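Glycosyl hydrolase (Bacteroides ovatus, PDB 3QC2) belongs to a glycosyl hydrolase family built on a beta-propeller, in which small, mostly antiparallel sheets form the blades. Local coordinates at residues A[167-172]-A[222-227]; A[102-107]-A[155-160]; A[283-288]-A[304-309]; A[30-35]-A[47-52]. One frame throughout, in Å; residues are numbered along the deposited sequence.

Interaction 1: A[167-172]-A[222-227]; sequences AKAFDG and WTPIVN
F170 reaches from the tight turn 169-172 toward segment 222-227 and brings an aromatic ring against its apolar groups. From CB the chain sets CG anti to the carbonyl carbon (chi1 -55°), and the ring then extends so that its far rim, CE2 and CZ, does the touching. CE2 lies 3.6 Å from T223 CG2, the methyl that threonine presents by holding CG2 anti to its own backbone N; the two side chains cross at about a right angle. At the ring edge, in its plane, stands a carbonyl: P224 O is 3.8 Å from F170 CE2, a polar atom facing the mildly positive C-H rim. The tip, F170 CZ, meets V226 CG2 end to end at 3.9 Å. A169 suits the closest approach because its methyl is small: CB sits 3.4 Å from W222 O and 3.9 Å from P224 CD. Beside it a water joins the backbones, accepting from A169 N at 2.9 Å and donating to W222 O at 2.7 Å, so polar groups too far apart to pair directly are both served. Strand 222-224 borders strand 212-216 of a larger sheet, T223 pairing by backbone with T215. The CB of W222 is directed away from 167-172, and its indole packs on Y202 and M204 of strand 201-206, so A169 and F170 pack on T223 and P224 while W222 joins the strand to the sheet.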
loop_
_atom_site.group_PDB
_atom_site.type_symbol
_atom_site.label_atom_id
_atom_site.label_comp_id
_atom_site.label_asym_id
_atom_site.label_seq_id
_atom_site.Cartn_x
_atom_site.Cartn_y
_atom_site.Cartn_z
ATOM N N ALA A 167 -11.890 0.874 -15.874
ATOM C CA ALA A 167 -11.916 1.103 -17.331
ATOM C C ALA A 167 -13.291 0.946 -17.994
ATOM O O ALA A 167 -13.664 1.758 -18.840
ATOM C CB ALA A 167 -10.909 0.195 -18.021
ATOM N N LYS A 168 -14.033 -0.093 -17.609
ATOM C CA LYS A 168 -15.346 -0.408 -18.236
ATOM C C LYS A 168 -16.580 0.136 -17.490
ATOM O O LYS A 168 -17.599 0.438 -18.117
ATOM C CB LYS A 168 -15.484 -1.925 -18.400
ATOM C CG LYS A 168 -14.413 -2.565 -19.312
ATOM N N ALA A 169 -16.482 0.249 -16.166
ATOM C CA ALA A 169 -17.600 0.713 -15.322
ATOM C C ALA A 169 -18.345 1.941 -15.892
ATOM O O ALA A 169 -17.724 2.928 -16.298
ATOM C CB ALA A 169 -17.093 1.015 -13.904
ATOM N N PHE A 170 -19.674 1.853 -15.917
ATOM C CA PHE A 170 -20.548 2.951 -16.407
ATOM C C PHE A 170 -20.150 3.480 -17.800
ATOM O O PHE A 170 -20.017 4.694 -17.993
ATOM C CB PHE A 170 -20.569 4.120 -15.404
ATOM C CG PHE A 170 -20.973 3.726 -14.000
ATOM C CD1 PHE A 170 -22.269 3.272 -13.729
ATOM C CD2 PHE A 170 -20.073 3.853 -12.938
ATOM C CE1 PHE A 170 -22.647 2.915 -12.421
ATOM C CE2 PHE A 170 -20.448 3.503 -11.629
ATOM C CZ PHE A 170 -21.732 3.035 -11.373
ATOM N N ASP A 171 -19.945 2.564 -18.749
ATOM C CA ASP A 171 -19.602 2.914 -20.160
ATOM C C ASP A 171 -18.310 3.734 -20.324
ATOM O O ASP A 171 -18.213 4.589 -21.203
ATOM C CB ASP A 171 -20.777 3.643 -20.813
ATOM C CG ASP A 171 -22.035 2.805 -20.837
ATOM O OD1 ASP A 171 -22.014 1.720 -21.479
ATOM O OD2 ASP A 171 -23.053 3.239 -20.231
ATOM N N GLY A 172 -17.324 3.459 -19.473
ATOM C CA GLY A 172 -16.025 4.132 -19.538
ATOM C C GLY A 172 -16.008 5.527 -18.964
ATOM O O GLY A 172 -15.100 6.308 -19.256
ATOM N N TRP A 222 -13.762 -3.287 -11.896
ATOM C CA TRP A 222 -14.322 -2.694 -10.678
ATOM C C TRP A 222 -15.270 -1.565 -10.984
ATOM O O TRP A 222 -15.081 -0.823 -11.949
ATOM C CB TRP A 222 -13.197 -2.210 -9.758
ATOM C CG TRP A 222 -12.416 -3.320 -9.190
ATOM C CD1 TRP A 222 -11.380 -3.988 -9.788
ATOM C CD2 TRP A 222 -12.597 -3.923 -7.911
ATOM N NE1 TRP A 222 -10.908 -4.973 -8.959
ATOM C CE2 TRP A 222 -11.631 -4.959 -7.797
ATOM C CE3 TRP A 222 -13.485 -3.702 -6.849
ATOM C CZ2 TRP A 222 -11.522 -5.775 -6.645
ATOM C CZ3 TRP A 222 -13.378 -4.519 -5.689
ATOM C CH2 TRP A 222 -12.401 -5.538 -5.608
ATOM N N THR A 223 -16.291 -1.442 -10.146
ATOM C CA THR A 223 -17.309 -0.409 -10.280
ATOM C C THR A 223 -17.302 0.451 -9.002
ATOM O O THR A 223 -17.611 -0.049 -7.922
ATOM C CB THR A 223 -18.709 -1.036 -10.471
ATOM O OG1 THR A 223 -18.686 -1.935 -11.585
ATOM C CG2 THR A 223 -19.765 0.044 -10.704
ATOM N N PRO A 224 -16.935 1.747 -9.123
ATOM C CA PRO A 224 -16.911 2.599 -7.923
ATOM C C PRO A 224 -18.292 2.792 -7.326
ATOM O O PRO A 224 -19.287 2.792 -8.054
ATOM C CB PRO A 224 -16.377 3.955 -8.448
ATOM C CG PRO A 224 -15.880 3.704 -9.801
ATOM C CD PRO A 224 -16.586 2.503 -10.336
ATOM N N ILE A 225 -18.354 2.931 -6.003
ATOM C CA ILE A 225 -19.615 3.174 -5.311
ATOM C C ILE A 225 -19.917 4.628 -5.520
ATOM O O ILE A 225 -19.080 5.494 -5.249
ATOM C CB ILE A 225 -19.528 2.798 -3.828
ATOM C CG1 ILE A 225 -19.355 1.274 -3.717
ATOM C CG2 ILE A 225 -20.787 3.243 -3.074
ATOM C CD1 ILE A 225 -19.279 0.758 -2.317
ATOM N N VAL A 226 -21.102 4.906 -6.028
ATOM C CA VAL A 226 -21.463 6.263 -6.378
ATOM C C VAL A 226 -22.736 6.750 -5.703
ATOM O O VAL A 226 -23.541 5.968 -5.223
ATOM C CB VAL A 226 -21.606 6.404 -7.938
ATOM C CG1 VAL A 226 -20.288 6.074 -8.618
ATOM C CG2 VAL A 226 -22.718 5.500 -8.468
ATOM N N ASN A 227 -22.881 8.068 -5.675
ATOM C CA ASN A 227 -24.037 8.733 -5.106
ATOM C C ASN A 227 -25.213 8.709 -6.082
ATOM O O ASN A 227 -25.089 8.211 -7.212
ATOM C CB ASN A 227 -23.678 10.190 -4.769
ATOM C CG ASN A 227 -22.691 10.305 -3.610
ATOM O OD1 ASN A 227 -22.904 9.738 -2.548
ATOM N ND2 ASN A 227 -21.627 11.071 -3.812
HETATM O O HOH W 1 -14.821 -1.464 -14.544
#

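Interaction 2: A[102-107]-A[155-160]; sequences TPVFYP and NLKDWT
Aromatic packing carries the inner part of the contact between 102-107 and 155-160. F105 holds CG anti to its backbone N (chi1 -166°) and turns an edge to the face of the W159 five-membered ring, an offset edge-to-face pair with centroids 5.2 Å apart and planes at 71°. The closest apolar touch of the pair is F105 CD1 to W159 CB, 3.6 Å. Aliphatic packing is looser: V104 CG1 lies 4.2 Å from K157 CG, the two side chains crossing obliquely, and valine's short branches fit against that lysine carbon. The lysine is long enough to pack by its stem while its extended chain carries NZ away to a salt bridge with E100 and a cation-pi contact with Y88. Polar backbone atoms meet through solvent. V104 O and K157 O, two acceptors, lie 3.4 Å apart, and a water placed 2.7 Å from each can donate to them, though further acceptors compete for its protons. Within 155-160, hydrogen bonds fix the turn: N155 OD1 accepts K157 N from above the carbonyl plane at 2.8 Å and D158 N on an in-plane lone pair at 2.9 Å, nearly straight at 171°. The first bond makes an Asx turn and the second extends it to an Asx motif, for which asparagine is apt, and its ND2 is bonded in return to D158 OD2. Around the contact, V104 and F105 form a classic beta bulge opposite L86 of strand 84-91, while F105 and W159 both rest on A151 of strand 146-153, so the contact joins two neighbouring four-stranded sheets.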
loop_
_atom_site.group_PDB
_atom_site.type_symbol
_atom_site.label_atom_id
_atom_site.label_comp_id
_atom_site.label_asym_id
_atom_site.label_seq_id
_atom_site.Cartn_x
_atom_site.Cartn_y
_atom_site.Cartn_z
ATOM N N THR A 102 16.682 -8.742 -10.980
ATOM C CA THR A 102 15.942 -8.105 -12.068
ATOM C C THR A 102 14.465 -7.921 -11.635
ATOM O O THR A 102 13.952 -8.715 -10.850
ATOM C CB THR A 102 16.034 -8.933 -13.366
ATOM O OG1 THR A 102 15.438 -10.215 -13.168
ATOM C CG2 THR A 102 17.513 -9.122 -13.794
ATOM N N PRO A 103 13.789 -6.865 -12.142
ATOM C CA PRO A 103 12.385 -6.637 -11.752
ATOM C C PRO A 103 11.440 -7.667 -12.364
ATOM O O PRO A 103 11.706 -8.172 -13.446
ATOM C CB PRO A 103 12.089 -5.225 -12.304
ATOM C CG PRO A 103 12.991 -5.076 -13.481
ATOM C CD PRO A 103 14.231 -5.930 -13.200
ATOM N N VAL A 104 10.349 -7.966 -11.667
ATOM C CA VAL A 104 9.358 -8.945 -12.157
ATOM C C VAL A 104 8.124 -8.292 -12.772
ATOM O O VAL A 104 7.297 -8.979 -13.377
ATOM C CB VAL A 104 8.905 -9.906 -11.039
ATOM C CG1 VAL A 104 10.094 -10.730 -10.544
ATOM C CG2 VAL A 104 8.245 -9.145 -9.890
ATOM N N PHE A 105 7.993 -6.974 -12.613
ATOM C CA PHE A 105 6.861 -6.250 -13.151
ATOM C C PHE A 105 7.339 -4.867 -13.572
ATOM O O PHE A 105 7.908 -4.137 -12.778
ATOM C CB PHE A 105 5.750 -6.174 -12.105
ATOM C CG PHE A 105 4.419 -5.747 -12.655
ATOM C CD1 PHE A 105 3.669 -6.625 -13.447
ATOM C CD2 PHE A 105 3.889 -4.477 -12.359
ATOM C CE1 PHE A 105 2.405 -6.234 -13.970
ATOM C CE2 PHE A 105 2.638 -4.081 -12.867
ATOM C CZ PHE A 105 1.892 -4.965 -13.674
ATOM N N TYR A 106 7.105 -4.523 -14.832
ATOM C CA TYR A 106 7.584 -3.265 -15.386
ATOM C C TYR A 106 6.820 -2.879 -16.658
ATOM O O TYR A 106 6.111 -3.705 -17.227
ATOM C CB TYR A 106 9.078 -3.412 -15.701
ATOM C CG TYR A 106 9.413 -4.712 -16.431
ATOM C CD1 TYR A 106 9.377 -4.782 -17.820
ATOM C CD2 TYR A 106 9.749 -5.880 -15.717
ATOM C CE1 TYR A 106 9.672 -5.967 -18.495
ATOM C CE2 TYR A 106 10.039 -7.068 -16.379
ATOM C CZ TYR A 106 10.001 -7.105 -17.772
ATOM O OH TYR A 106 10.287 -8.268 -18.444
ATOM N N PRO A 107 6.936 -1.601 -17.091
ATOM C CA PRO A 107 6.299 -1.214 -18.348
ATOM C C PRO A 107 7.042 -1.873 -19.507
ATOM O O PRO A 107 8.271 -1.999 -19.465
ATOM C CB PRO A 107 6.459 0.309 -18.376
ATOM C CG PRO A 107 7.583 0.591 -17.466
ATOM C CD PRO A 107 7.544 -0.443 -16.407
ATOM N N ASN A 155 2.091 -17.196 -9.385
ATOM C CA ASN A 155 3.431 -17.430 -8.814
ATOM C C ASN A 155 4.157 -16.131 -8.395
ATOM O O ASN A 155 5.337 -16.171 -8.034
ATOM C CB ASN A 155 4.308 -18.212 -9.807
ATOM C CG ASN A 155 4.650 -17.404 -11.056
ATOM O OD1 ASN A 155 4.313 -16.213 -11.160
ATOM N ND2 ASN A 155 5.327 -18.043 -12.009
ATOM N N LEU A 156 3.449 -14.992 -8.470
ATOM C CA LEU A 156 3.998 -13.657 -8.102
ATOM C C LEU A 156 5.187 -13.166 -8.998
ATOM O O LEU A 156 5.844 -12.166 -8.660
ATOM C CB LEU A 156 4.382 -13.613 -6.606
ATOM C CG LEU A 156 3.221 -13.834 -5.612
ATOM C CD1 LEU A 156 3.745 -14.093 -4.221
ATOM C CD2 LEU A 156 2.231 -12.644 -5.605
ATOM N N LYS A 157 5.438 -13.862 -10.127
ATOM C CA LYS A 157 6.514 -13.473 -11.088
ATOM C C LYS A 157 5.968 -13.213 -12.503
ATOM O O LYS A 157 6.332 -12.216 -13.141
ATOM C CB LYS A 157 7.632 -14.530 -11.140
ATOM C CG LYS A 157 8.532 -14.558 -9.874
ATOM C CD LYS A 157 9.800 -15.435 -10.087
ATOM C CE LYS A 157 10.762 -15.323 -8.899
ATOM N NZ LYS A 157 11.998 -16.166 -9.046
ATOM N N ASP A 158 5.105 -14.112 -12.986
ATOM C CA ASP A 158 4.494 -13.985 -14.315
ATOM C C ASP A 158 3.132 -13.325 -14.171
ATOM O O ASP A 158 2.138 -13.990 -13.864
ATOM C CB ASP A 158 4.364 -15.359 -14.954
ATOM C CG ASP A 158 5.706 -16.058 -15.100
ATOM O OD1 ASP A 158 6.727 -15.366 -15.364
ATOM O OD2 ASP A 158 5.745 -17.296 -14.957
ATOM N N TRP A 159 3.093 -12.014 -14.404
ATOM C CA TRP A 159 1.861 -11.216 -14.237
ATOM C C TRP A 159 1.109 -10.953 -15.521
ATOM O O TRP A 159 1.714 -10.809 -16.588
ATOM C CB TRP A 159 2.206 -9.882 -13.589
ATOM C CG TRP A 159 2.723 -10.041 -12.234
ATOM C CD1 TRP A 159 4.019 -10.204 -11.870
ATOM C CD2 TRP A 159 1.953 -10.086 -11.027
ATOM N NE1 TRP A 159 4.113 -10.334 -10.499
ATOM C CE2 TRP A 159 2.856 -10.266 -9.961
ATOM C CE3 TRP A 159 0.584 -9.982 -10.745
ATOM C CZ2 TRP A 159 2.438 -10.350 -8.631
ATOM C CZ3 TRP A 159 0.169 -10.061 -9.423
ATOM C CH2 TRP A 159 1.096 -10.245 -8.382
ATOM N N THR A 160 -0.223 -10.890 -15.406
ATOM C CA THR A 160 -1.093 -10.573 -16.524
ATOM C C THR A 160 -1.712 -9.208 -16.240
ATOM O O THR A 160 -2.391 -9.038 -15.238
ATOM C CB THR A 160 -2.213 -11.594 -16.687
ATOM O OG1 THR A 160 -1.655 -12.899 -16.815
ATOM C CG2 THR A 160 -3.055 -11.274 -17.932
HETATM O O HOH W 2 7.878 -11.053 -15.055
#

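Interaction 3: A[283-288]-A[304-309]; sequences YAAGQA and EPFFRP
The ring of F306 is covered on both faces. Over the centre of one face lies Q287 NE2, 3.4 Å above the plane, the amide standing almost upright on the ring at 83°; F307 CB lies 3.5 Å above the plane of the opposite face, offset toward the rim. At the edge, near the ring plane, G286 O is 3.3 Å from F306 CE1. F306 takes up this place with CG in the crowded position between backbone N and carbonyl carbon (chi1 74°). Glutamine suits the spot because its aliphatic stem also packs on the ring, while NE2 finds its strongest polar partner in F16 O. A285 adds its methyl, CB to F306 CE1 3.5 Å, and alanine is small enough for the two backbones to bond beside it. A285 N donates to F307 O at 2.9 Å, nearly along the C=O axis, making A285 and F307 a single antiparallel hydrogen-bonded bridge; the return bond to A285 O, also 2.9 Å and more bent at 137°, comes from F306 N. A284 CB meets P305 CB at 3.6 Å, a small methyl against a rigid apolar ring. Strand 283-290 pairs with 260-268 and with 298-301; 304-309, a loop leading to strand 324-332, is attached by the single bridge, and A285 and F306 both pack on I326 of that later strand.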
loop_
_atom_site.group_PDB
_atom_site.type_symbol
_atom_site.label_atom_id
_atom_site.label_comp_id
_atom_site.label_asym_id
_atom_site.label_seq_id
_atom_site.Cartn_x
_atom_site.Cartn_y
_atom_site.Cartn_z
ATOM N N TYR A 283 3.821 11.517 6.040
ATOM C CA TYR A 283 2.867 10.486 6.391
ATOM C C TYR A 283 3.098 9.806 7.726
ATOM O O TYR A 283 4.232 9.546 8.120
ATOM C CB TYR A 283 2.863 9.395 5.318
ATOM C CG TYR A 283 2.342 9.813 3.961
ATOM C CD1 TYR A 283 0.991 9.744 3.666
ATOM C CD2 TYR A 283 3.199 10.237 2.977
ATOM C CE1 TYR A 283 0.512 10.102 2.417
ATOM C CE2 TYR A 283 2.731 10.606 1.724
ATOM C CZ TYR A 283 1.390 10.530 1.453
ATOM O OH TYR A 283 0.930 10.889 0.217
ATOM N N ALA A 284 1.986 9.508 8.393
ATOM C CA ALA A 284 1.955 8.735 9.628
ATOM C C ALA A 284 0.713 7.839 9.494
ATOM O O ALA A 284 -0.311 8.260 8.930
ATOM C CB ALA A 284 1.880 9.617 10.838
ATOM N N ALA A 285 0.817 6.616 9.996
ATOM C CA ALA A 285 -0.204 5.607 9.808
ATOM C C ALA A 285 -1.347 5.640 10.807
ATOM O O ALA A 285 -1.138 5.792 12.010
ATOM C CB ALA A 285 0.448 4.210 9.798
ATOM N N GLY A 286 -2.563 5.459 10.278
ATOM C CA GLY A 286 -3.776 5.434 11.066
ATOM C C GLY A 286 -4.583 4.181 10.780
ATOM O O GLY A 286 -4.162 3.329 10.015
ATOM N N GLN A 287 -5.738 4.072 11.428
ATOM C CA GLN A 287 -6.650 2.939 11.226
ATOM C C GLN A 287 -8.070 3.446 11.307
ATOM O O GLN A 287 -8.371 4.326 12.113
ATOM C CB GLN A 287 -6.433 1.835 12.279
ATOM C CG GLN A 287 -5.036 1.254 12.307
ATOM C CD GLN A 287 -4.887 0.057 13.268
ATOM O OE1 GLN A 287 -5.770 -0.807 13.361
ATOM N NE2 GLN A 287 -3.762 -0.007 13.948
ATOM N N ALA A 288 -8.929 2.911 10.460
ATOM C CA ALA A 288 -10.344 3.268 10.447
ATOM C C ALA A 288 -11.161 1.976 10.622
ATOM O O ALA A 288 -10.727 0.906 10.187
ATOM C CB ALA A 288 -10.699 3.948 9.157
ATOM N N GLU A 304 -4.925 9.556 16.827
ATOM C CA GLU A 304 -3.468 9.683 16.802
ATOM C C GLU A 304 -2.926 8.559 15.922
ATOM O O GLU A 304 -3.470 7.482 15.925
ATOM C CB GLU A 304 -2.904 9.519 18.216
ATOM C CG GLU A 304 -3.478 10.479 19.246
ATOM C CD GLU A 304 -3.052 11.923 19.016
ATOM O OE1 GLU A 304 -2.138 12.163 18.200
ATOM O OE2 GLU A 304 -3.625 12.821 19.664
ATOM N N PRO A 305 -1.849 8.816 15.174
ATOM C CA PRO A 305 -1.305 7.745 14.364
ATOM C C PRO A 305 -0.719 6.638 15.271
ATOM O O PRO A 305 -0.171 6.937 16.335
ATOM C CB PRO A 305 -0.218 8.443 13.554
ATOM C CG PRO A 305 0.218 9.551 14.409
ATOM C CD PRO A 305 -1.004 10.016 15.135
ATOM N N PHE A 306 -0.877 5.380 14.864
ATOM C CA PHE A 306 -0.381 4.225 15.661
ATOM C C PHE A 306 1.047 3.890 15.318
ATOM O O PHE A 306 1.710 3.195 16.067
ATOM C CB PHE A 306 -1.254 2.983 15.437
ATOM C CG PHE A 306 -1.040 2.315 14.103
ATOM C CD1 PHE A 306 -1.773 2.714 12.969
ATOM C CD2 PHE A 306 -0.118 1.269 13.973
ATOM C CE1 PHE A 306 -1.579 2.086 11.723
ATOM C CE2 PHE A 306 0.082 0.645 12.740
ATOM C CZ PHE A 306 -0.656 1.059 11.604
ATOM N N PHE A 307 1.508 4.373 14.158
ATOM C CA PHE A 307 2.862 4.128 13.675
ATOM C C PHE A 307 3.340 5.375 12.934
ATOM O O PHE A 307 2.654 5.872 12.051
ATOM C CB PHE A 307 2.860 2.910 12.740
ATOM C CG PHE A 307 4.223 2.367 12.434
ATOM C CD1 PHE A 307 4.854 1.500 13.328
ATOM C CD2 PHE A 307 4.868 2.687 11.249
ATOM C CE1 PHE A 307 6.132 0.967 13.050
ATOM C CE2 PHE A 307 6.146 2.159 10.966
ATOM C CZ PHE A 307 6.768 1.285 11.891
ATOM N N ARG A 308 4.516 5.880 13.313
ATOM C CA ARG A 308 5.090 7.095 12.693
ATOM C C ARG A 308 6.616 7.005 12.664
ATOM O O ARG A 308 7.189 6.092 13.267
ATOM C CB ARG A 308 4.643 8.335 13.462
ATOM C CG ARG A 308 5.137 8.413 14.902
ATOM C CD ARG A 308 4.533 9.610 15.594
ATOM N NE ARG A 308 4.982 9.752 16.972
ATOM C CZ ARG A 308 6.093 10.393 17.355
ATOM N NH1 ARG A 308 6.922 10.959 16.456
ATOM N NH2 ARG A 308 6.394 10.459 18.648
ATOM N N PRO A 309 7.286 7.946 11.949
ATOM C CA PRO A 309 8.753 7.926 11.906
ATOM C C PRO A 309 9.367 8.079 13.276
ATOM O O PRO A 309 9.080 9.050 13.972
ATOM C CB PRO A 309 9.093 9.132 11.020
ATOM C CG PRO A 309 7.925 9.281 10.145
ATOM C CD PRO A 309 6.733 8.905 10.979
#

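Interaction 4: A[30-35]-A[47-52]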
loop_
_atom_site.group_PDB
_atom_site.type_symbol
_atom_site.label_atom_id
_atom_site.label_comp_id
_atom_site.label_asym_id
_atom_site.label_seq_id
_atom_site.Cartn_x
_atom_site.Cartn_y
_atom_site.Cartn_z
ATOM N N SER A 30 17.102 -1.937 0.713
ATOM C CA SER A 30 17.653 -0.644 0.355
ATOM C C SER A 30 18.101 -0.653 -1.100
ATOM O O SER A 30 18.254 -1.734 -1.705
ATOM C CB SER A 30 18.842 -0.313 1.255
ATOM O OG SER A 30 18.441 -0.231 2.594
ATOM N N PRO A 31 18.318 0.550 -1.685
ATOM C CA PRO A 31 18.779 0.623 -3.078
ATOM C C PRO A 31 20.141 -0.070 -3.319
ATOM O O PRO A 31 21.021 -0.038 -2.445
ATOM C CB PRO A 31 18.906 2.133 -3.330
ATOM C CG PRO A 31 18.038 2.775 -2.323
ATOM C CD PRO A 31 18.013 1.887 -1.132
ATOM N N ILE A 32 20.279 -0.688 -4.502
ATOM C CA ILE A 32 21.499 -1.377 -4.929
ATOM C C ILE A 32 21.980 -0.727 -6.220
ATOM O O ILE A 32 21.212 -0.585 -7.189
ATOM C CB ILE A 32 21.255 -2.897 -5.188
ATOM C CG1 ILE A 32 20.829 -3.607 -3.902
ATOM C CG2 ILE A 32 22.499 -3.555 -5.717
ATOM C CD1 ILE A 32 20.713 -5.127 -4.056
ATOM N N GLU A 33 23.253 -0.360 -6.241
ATOM C CA GLU A 33 23.875 0.331 -7.375
ATOM C C GLU A 33 24.182 -0.613 -8.582
ATOM O O GLU A 33 23.849 -0.308 -9.731
ATOM C CB GLU A 33 25.187 0.979 -6.875
ATOM C CG GLU A 33 25.931 1.876 -7.866
ATOM C CD GLU A 33 25.255 3.238 -8.086
ATOM O OE1 GLU A 33 24.406 3.640 -7.249
ATOM O OE2 GLU A 33 25.602 3.913 -9.093
ATOM N N ASN A 34 24.811 -1.751 -8.276
ATOM C CA ASN A 34 25.313 -2.740 -9.300
ATOM C C ASN A 34 24.318 -3.571 -10.135
ATOM O O ASN A 34 24.671 -4.017 -11.233
ATOM C CB ASN A 34 26.315 -3.724 -8.629
ATOM C CG ASN A 34 25.769 -4.333 -7.273
ATOM O OD1 ASN A 34 25.615 -3.611 -6.260
ATOM N ND2 ASN A 34 25.528 -5.648 -7.261
ATOM N N THR A 35 23.103 -3.786 -9.643
ATOM C CA THR A 35 22.128 -4.640 -10.369
ATOM C C THR A 35 21.572 -3.965 -11.642
ATOM O O THR A 35 21.007 -2.886 -11.582
ATOM C CB THR A 35 20.995 -5.050 -9.467
ATOM O OG1 THR A 35 20.349 -3.878 -8.960
ATOM C CG2 THR A 35 21.533 -5.911 -8.287
ATOM N N ALA A 47 20.312 0.618 -14.142
ATOM C CA ALA A 47 20.378 0.301 -12.722
ATOM C C ALA A 47 19.002 0.602 -12.130
ATOM O O ALA A 47 18.807 1.591 -11.412
ATOM C CB ALA A 47 21.458 1.123 -12.038
ATOM N N TRP A 48 18.071 -0.290 -12.436
ATOM C CA TRP A 48 16.652 -0.175 -12.076
ATOM C C TRP A 48 16.271 0.030 -10.564
ATOM O O TRP A 48 15.134 0.418 -10.269
ATOM C CB TRP A 48 15.911 -1.411 -12.612
ATOM C CG TRP A 48 16.280 -2.688 -11.899
ATOM C CD1 TRP A 48 17.392 -3.450 -12.097
ATOM C CD2 TRP A 48 15.521 -3.342 -10.884
ATOM N NE1 TRP A 48 17.378 -4.531 -11.258
ATOM C CE2 TRP A 48 16.235 -4.492 -10.505
ATOM C CE3 TRP A 48 14.305 -3.068 -10.258
ATOM C CZ2 TRP A 48 15.769 -5.378 -9.519
ATOM C CZ3 TRP A 48 13.841 -3.948 -9.277
ATOM C CH2 TRP A 48 14.574 -5.086 -8.922
ATOM N N GLU A 49 17.189 -0.243 -9.644
ATOM C CA GLU A 49 16.903 -0.101 -8.206
ATOM C C GLU A 49 18.039 0.611 -7.457
ATOM O O GLU A 49 18.281 0.347 -6.273
ATOM C CB GLU A 49 16.633 -1.494 -7.589
ATOM C CG GLU A 49 17.783 -2.521 -7.788
ATOM C CD GLU A 49 17.524 -3.900 -7.101
ATOM O OE1 GLU A 49 16.525 -4.044 -6.390
ATOM O OE2 GLU A 49 18.354 -4.827 -7.279
ATOM N N SER A 50 18.701 1.538 -8.144
ATOM C CA SER A 50 19.863 2.250 -7.598
ATOM C C SER A 50 19.550 3.476 -6.754
ATOM O O SER A 50 20.378 3.890 -5.951
ATOM C CB SER A 50 20.797 2.659 -8.746
ATOM O OG SER A 50 20.110 3.450 -9.702
ATOM N N ASN A 51 18.363 4.050 -6.922
ATOM C CA ASN A 51 18.010 5.271 -6.204
ATOM C C ASN A 51 17.078 5.038 -5.016
ATOM O O ASN A 51 17.321 5.548 -3.933
ATOM C CB ASN A 51 17.356 6.268 -7.176
ATOM C CG ASN A 51 17.330 7.704 -6.627
ATOM O OD1 ASN A 51 18.380 8.304 -6.371
ATOM N ND2 ASN A 51 16.125 8.264 -6.478
ATOM N N ASP A 52 16.013 4.265 -5.229
ATOM C CA ASP A 52 14.989 4.052 -4.200
ATOM C C ASP A 52 14.341 2.666 -4.268
ATOM O O ASP A 52 14.061 2.174 -5.339
ATOM C CB ASP A 52 13.861 5.094 -4.390
ATOM C CG ASP A 52 14.381 6.552 -4.425
ATOM O OD1 ASP A 52 15.084 6.984 -3.474
ATOM O OD2 ASP A 52 14.060 7.264 -5.403
HETATM O O HOH W 3 20.349 -1.036 -9.803
#
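A47 opens the second segment with its carbonyl: O accepts S50 OG at 2.8 Å, in plane and on a lone pair, and S50 N as well, tightening a turn at 47-50. W48 follows, its indole face lying under E49 CG, while its NE1 is bonded to K101 O. E49 is the hub. Its backbone O takes the hydrogen of I32 N at 2.9 Å, from above the carbonyl plane, and its side chain, CG in the crowded position and extended beyond it, runs beside I32 to T35. There the short hydroxyl of T35, set between backbone N and carbonyl carbon (chi1 58°) and so directed at the glutamate, donates from OG1 to the anti lone pair of E49 OE2 at 2.8 Å. A water completes the grip, donating to I32 O at 2.8 Å and to T35 O at 2.6 Å and accepting from E49 N. S50 CA makes a C-H...O contact of 3.2 Å to I32 O. N51 and D52, which form a classic beta bulge facing E72, pack against the puckered ring of P31, whose CG lies 3.3 Å from N51 O; proline has no N-H to satisfy at this place. The buried carboxylate of E49 is thus held at both oxygens, OE2 by T35 and OE1 by the salt bridge to R99 and by Y69 OH, which would favour its ionised form and fixes its rotation.

Overall arrangement
Following the chain from the N terminus, interaction 4 comes first, closing the short excursion that holds strands 37-39 and 44-46, at the start of strand 52-61. Interaction 2 then closes a longer loop and links the sheet of strands 52-61 to 98-99 with that of 120-128 to 160-164. Interaction 1 follows, closing the loop that holds strands 182-189 to 212-216, on strand 222-224. Interaction 3 comes last; it and interaction 1 reach the same large mixed sheet, through strands 283-290 and 222-224. None nests in or crosses another; all are in series. Interactions 2 and 4 touch, W48 CZ2 packing on T102 C at 3.6 Å, whereas interactions 2 and 3 lie on opposite sides of the chain's centre, their centres about 30 Å apart.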